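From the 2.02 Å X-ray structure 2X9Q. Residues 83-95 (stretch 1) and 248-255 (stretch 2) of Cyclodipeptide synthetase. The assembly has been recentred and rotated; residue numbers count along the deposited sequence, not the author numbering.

Stretch 1 83-95: AVIGVSPGNSYFS
Stretch 2 (248-255) SSLNCYHQ

Two parallel strands pair through their backbones, then splay apart around two waters and meet again through polar and aromatic side chains. Strands 83-87 and 249-253 run the same way, axes 20° apart and 4.7 Å at closest approach. Both are extended, with phi/psi of -97/126 at Val84 and -115/135 at Cys252. The register pairs Ala83 with Leu250, Val84 with Asn251 and Ile85 with Cys252, at CA-CA distances of 4.7, 4.8 and 5.2 Å.

Val84 bonds on both sides of its partner: Val84 N donates to Leu250 O (3.1 Å), and Cys252 N donates to Val84 O (2.8 Å). Ala83 CA adds a CA-H...O contact to Leu250 O at 3.3 Å. Val84 (chi1 t) and Asn251 (chi1 t, chi2 -42°) share one sheet face. Ala83, Ile85, Leu250 and Cys252 (chi1 m) lie on the other, where Ala83 CB sits 4.3 Å from Cys252 SG.

At Gly86 the strands separate, its CA 6.3 Å from that of Tyr253. With Gly86 N 3.5 Å from Cys252 O, two waters bridge the backbones. Water 1 donates to Gly86 O (2.7 Å) and Cys252 O (2.8 Å). Water 2 donates to Asn251 OD1 (2.6 Å) and Cys252 O (3.0 Å), and weakly accepts from Gly86 N (3.2 Å).

Just past the first strand, Ser88 OG meets Tyr253 OH in a short 2.5 Å hydrogen bond; Ser88 is chi1 m, Tyr253 chi1 t, chi2 59°. Phe94 (chi1 m, chi2 -76°) brings CZ to 3.6 Å from Tyr253 CE1, an apolar contact. The Tyr93 (chi1 t, chi2 80°) and His254 (chi1 p, chi2 -69°) rings stack face to face, centroids 4.0 Å apart and planes at 14°. Asn91 (chi1 t, chi2 -39°) braces the turn: Tyr93 N donates to Asn91 OD1 and Phe94 N to Asn91 O, both at 3.1 Å. Water 3 links Asn91 ND2 (3.1 Å) to His254 NE2 (2.8 Å).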

# COMPACT_ATOMS: atom_id res chain seq x y z
N ALA A 83 6.35 0.37 10.04
CA ALA A 83 5.43 0.93 9.04
C ALA A 83 5.91 0.58 7.61
O ALA A 83 7.12 0.64 7.28
CB ALA A 83 5.23 2.45 9.21
N VAL A 84 4.93 0.28 6.75
CA VAL A 84 5.14 0.37 5.29
C VAL A 84 4.59 1.72 4.84
O VAL A 84 3.43 2.03 5.10
CB VAL A 84 4.36 -0.76 4.55
CG1 VAL A 84 4.47 -0.58 2.96
CG2 VAL A 84 4.99 -2.13 4.96
N ILE A 85 5.42 2.49 4.15
CA ILE A 85 5.02 3.71 3.47
C ILE A 85 5.02 3.36 1.98
O ILE A 85 6.09 3.27 1.38
CB ILE A 85 6.04 4.80 3.79
CG1 ILE A 85 5.99 5.02 5.36
CG2 ILE A 85 5.63 6.18 3.21
CD1 ILE A 85 6.85 6.22 5.82
N GLY A 86 3.85 3.08 1.42
CA GLY A 86 3.76 2.67 0.02
C GLY A 86 3.92 3.93 -0.83
O GLY A 86 3.51 5.03 -0.40
N VAL A 87 4.59 3.79 -1.98
CA VAL A 87 4.80 4.99 -2.82
C VAL A 87 4.42 4.59 -4.27
O VAL A 87 4.76 3.53 -4.69
CB VAL A 87 6.30 5.49 -2.76
CG1 VAL A 87 6.45 6.77 -3.59
CG2 VAL A 87 6.73 5.79 -1.31
N SER A 88 3.59 5.40 -4.94
CA SER A 88 3.11 5.14 -6.31
C SER A 88 3.94 5.96 -7.30
O SER A 88 4.15 7.14 -7.09
CB SER A 88 1.68 5.67 -6.47
OG SER A 88 0.91 5.10 -5.43
N PRO A 89 4.36 5.36 -8.39
CA PRO A 89 5.20 6.08 -9.37
C PRO A 89 4.27 7.04 -10.14
O PRO A 89 3.06 6.83 -10.14
CB PRO A 89 5.73 4.91 -10.23
CG PRO A 89 4.61 3.94 -10.24
CD PRO A 89 4.13 3.95 -8.77
N GLY A 90 4.78 8.13 -10.70
CA GLY A 90 3.89 9.01 -11.50
C GLY A 90 2.86 9.84 -10.70
O GLY A 90 1.90 10.35 -11.24
N ASN A 91 3.09 10.00 -9.40
CA ASN A 91 2.10 10.62 -8.51
C ASN A 91 2.81 11.76 -7.87
O ASN A 91 3.68 11.55 -6.99
CB ASN A 91 1.66 9.60 -7.46
CG ASN A 91 0.50 10.09 -6.63
OD1 ASN A 91 0.44 11.28 -6.28
ND2 ASN A 91 -0.47 9.19 -6.35
N SER A 92 2.45 12.99 -8.27
CA SER A 92 3.21 14.16 -7.77
C SER A 92 3.10 14.41 -6.25
O SER A 92 3.86 15.18 -5.70
CB SER A 92 2.79 15.43 -8.48
OG SER A 92 1.38 15.55 -8.29
N TYR A 93 2.16 13.79 -5.57
CA TYR A 93 2.13 13.89 -4.08
C TYR A 93 3.50 13.52 -3.49
O TYR A 93 3.95 14.10 -2.50
CB TYR A 93 1.02 12.94 -3.55
CG TYR A 93 0.95 12.92 -2.05
CD1 TYR A 93 0.28 13.94 -1.35
CD2 TYR A 93 1.52 11.87 -1.30
CE1 TYR A 93 0.18 13.91 0.09
CE2 TYR A 93 1.44 11.83 0.07
CZ TYR A 93 0.75 12.84 0.77
OH TYR A 93 0.71 12.77 2.17
N PHE A 94 4.17 12.53 -4.08
CA PHE A 94 5.47 12.05 -3.56
C PHE A 94 6.63 12.86 -4.06
O PHE A 94 7.54 12.34 -4.72
CB PHE A 94 5.68 10.52 -3.78
CG PHE A 94 4.58 9.68 -3.11
CD1 PHE A 94 4.60 9.50 -1.71
CD2 PHE A 94 3.52 9.12 -3.86
CE1 PHE A 94 3.59 8.74 -1.05
CE2 PHE A 94 2.45 8.40 -3.23
CZ PHE A 94 2.53 8.20 -1.81
N SER A 95 6.64 14.12 -3.67
CA SER A 95 7.73 15.02 -3.99
C SER A 95 8.89 14.63 -3.09
O SER A 95 8.70 13.86 -2.11
CB SER A 95 7.27 16.47 -3.69
OG SER A 95 7.26 16.64 -2.25
N SER A 248 4.58 -6.35 14.33
CA SER A 248 3.29 -5.84 13.84
C SER A 248 3.63 -4.78 12.83
O SER A 248 4.80 -4.35 12.75
CB SER A 248 2.48 -5.25 14.96
OG SER A 248 3.08 -4.10 15.53
N SER A 249 2.66 -4.33 12.05
CA SER A 249 3.05 -3.33 11.06
C SER A 249 1.84 -2.51 10.70
O SER A 249 0.73 -3.08 10.56
CB SER A 249 3.71 -3.98 9.79
OG SER A 249 3.95 -2.92 8.80
N LEU A 250 2.04 -1.20 10.50
CA LEU A 250 1.01 -0.31 10.05
C LEU A 250 1.26 0.07 8.58
O LEU A 250 2.27 0.71 8.28
CB LEU A 250 1.03 1.01 10.88
CG LEU A 250 -0.15 1.91 10.79
CD1 LEU A 250 -1.49 1.22 11.35
CD2 LEU A 250 0.19 3.10 11.64
N ASN A 251 0.31 -0.26 7.70
CA ASN A 251 0.48 0.02 6.27
C ASN A 251 -0.14 1.38 5.97
O ASN A 251 -1.35 1.60 6.20
CB ASN A 251 -0.11 -1.15 5.45
CG ASN A 251 0.34 -1.05 3.98
OD1 ASN A 251 0.36 0.04 3.43
ND2 ASN A 251 0.66 -2.16 3.36
N CYS A 252 0.70 2.35 5.54
CA CYS A 252 0.26 3.76 5.52
C CYS A 252 0.16 4.37 4.17
O CYS A 252 1.11 4.23 3.33
CB CYS A 252 1.28 4.64 6.30
SG CYS A 252 1.42 4.08 8.02
N TYR A 253 -0.94 5.09 3.92
CA TYR A 253 -1.09 5.77 2.61
C TYR A 253 -1.93 6.98 2.82
O TYR A 253 -2.60 7.08 3.84
CB TYR A 253 -1.75 4.80 1.57
CG TYR A 253 -1.49 5.16 0.13
CD1 TYR A 253 -0.18 5.23 -0.35
CD2 TYR A 253 -2.56 5.46 -0.76
CE1 TYR A 253 0.09 5.61 -1.68
CE2 TYR A 253 -2.30 5.83 -2.10
CZ TYR A 253 -1.00 5.89 -2.54
OH TYR A 253 -0.70 6.20 -3.84
N HIS A 254 -1.93 7.90 1.87
CA HIS A 254 -2.66 9.13 2.05
C HIS A 254 -4.12 9.02 1.60
O HIS A 254 -4.82 10.03 1.63
CB HIS A 254 -1.99 10.31 1.28
CG HIS A 254 -1.78 10.06 -0.19
ND1 HIS A 254 -0.88 9.16 -0.67
CD2 HIS A 254 -2.33 10.67 -1.29
CE1 HIS A 254 -0.93 9.13 -2.00
NE2 HIS A 254 -1.81 10.03 -2.40
N GLN A 255 -4.54 7.84 1.16
CA GLN A 255 -5.96 7.55 0.84
C GLN A 255 -6.27 6.18 1.43
O GLN A 255 -5.39 5.33 1.43
CB GLN A 255 -6.15 7.36 -0.68
CG GLN A 255 -5.99 8.60 -1.51
CD GLN A 255 -5.74 8.28 -2.99
OE1 GLN A 255 -5.88 7.13 -3.45
NE2 GLN A 255 -5.31 9.29 -3.74
O HOH W 1 2.45 6.19 1.83
O HOH W 2 0.87 1.86 1.58
O HOH W 3 -2.73 10.69 -4.92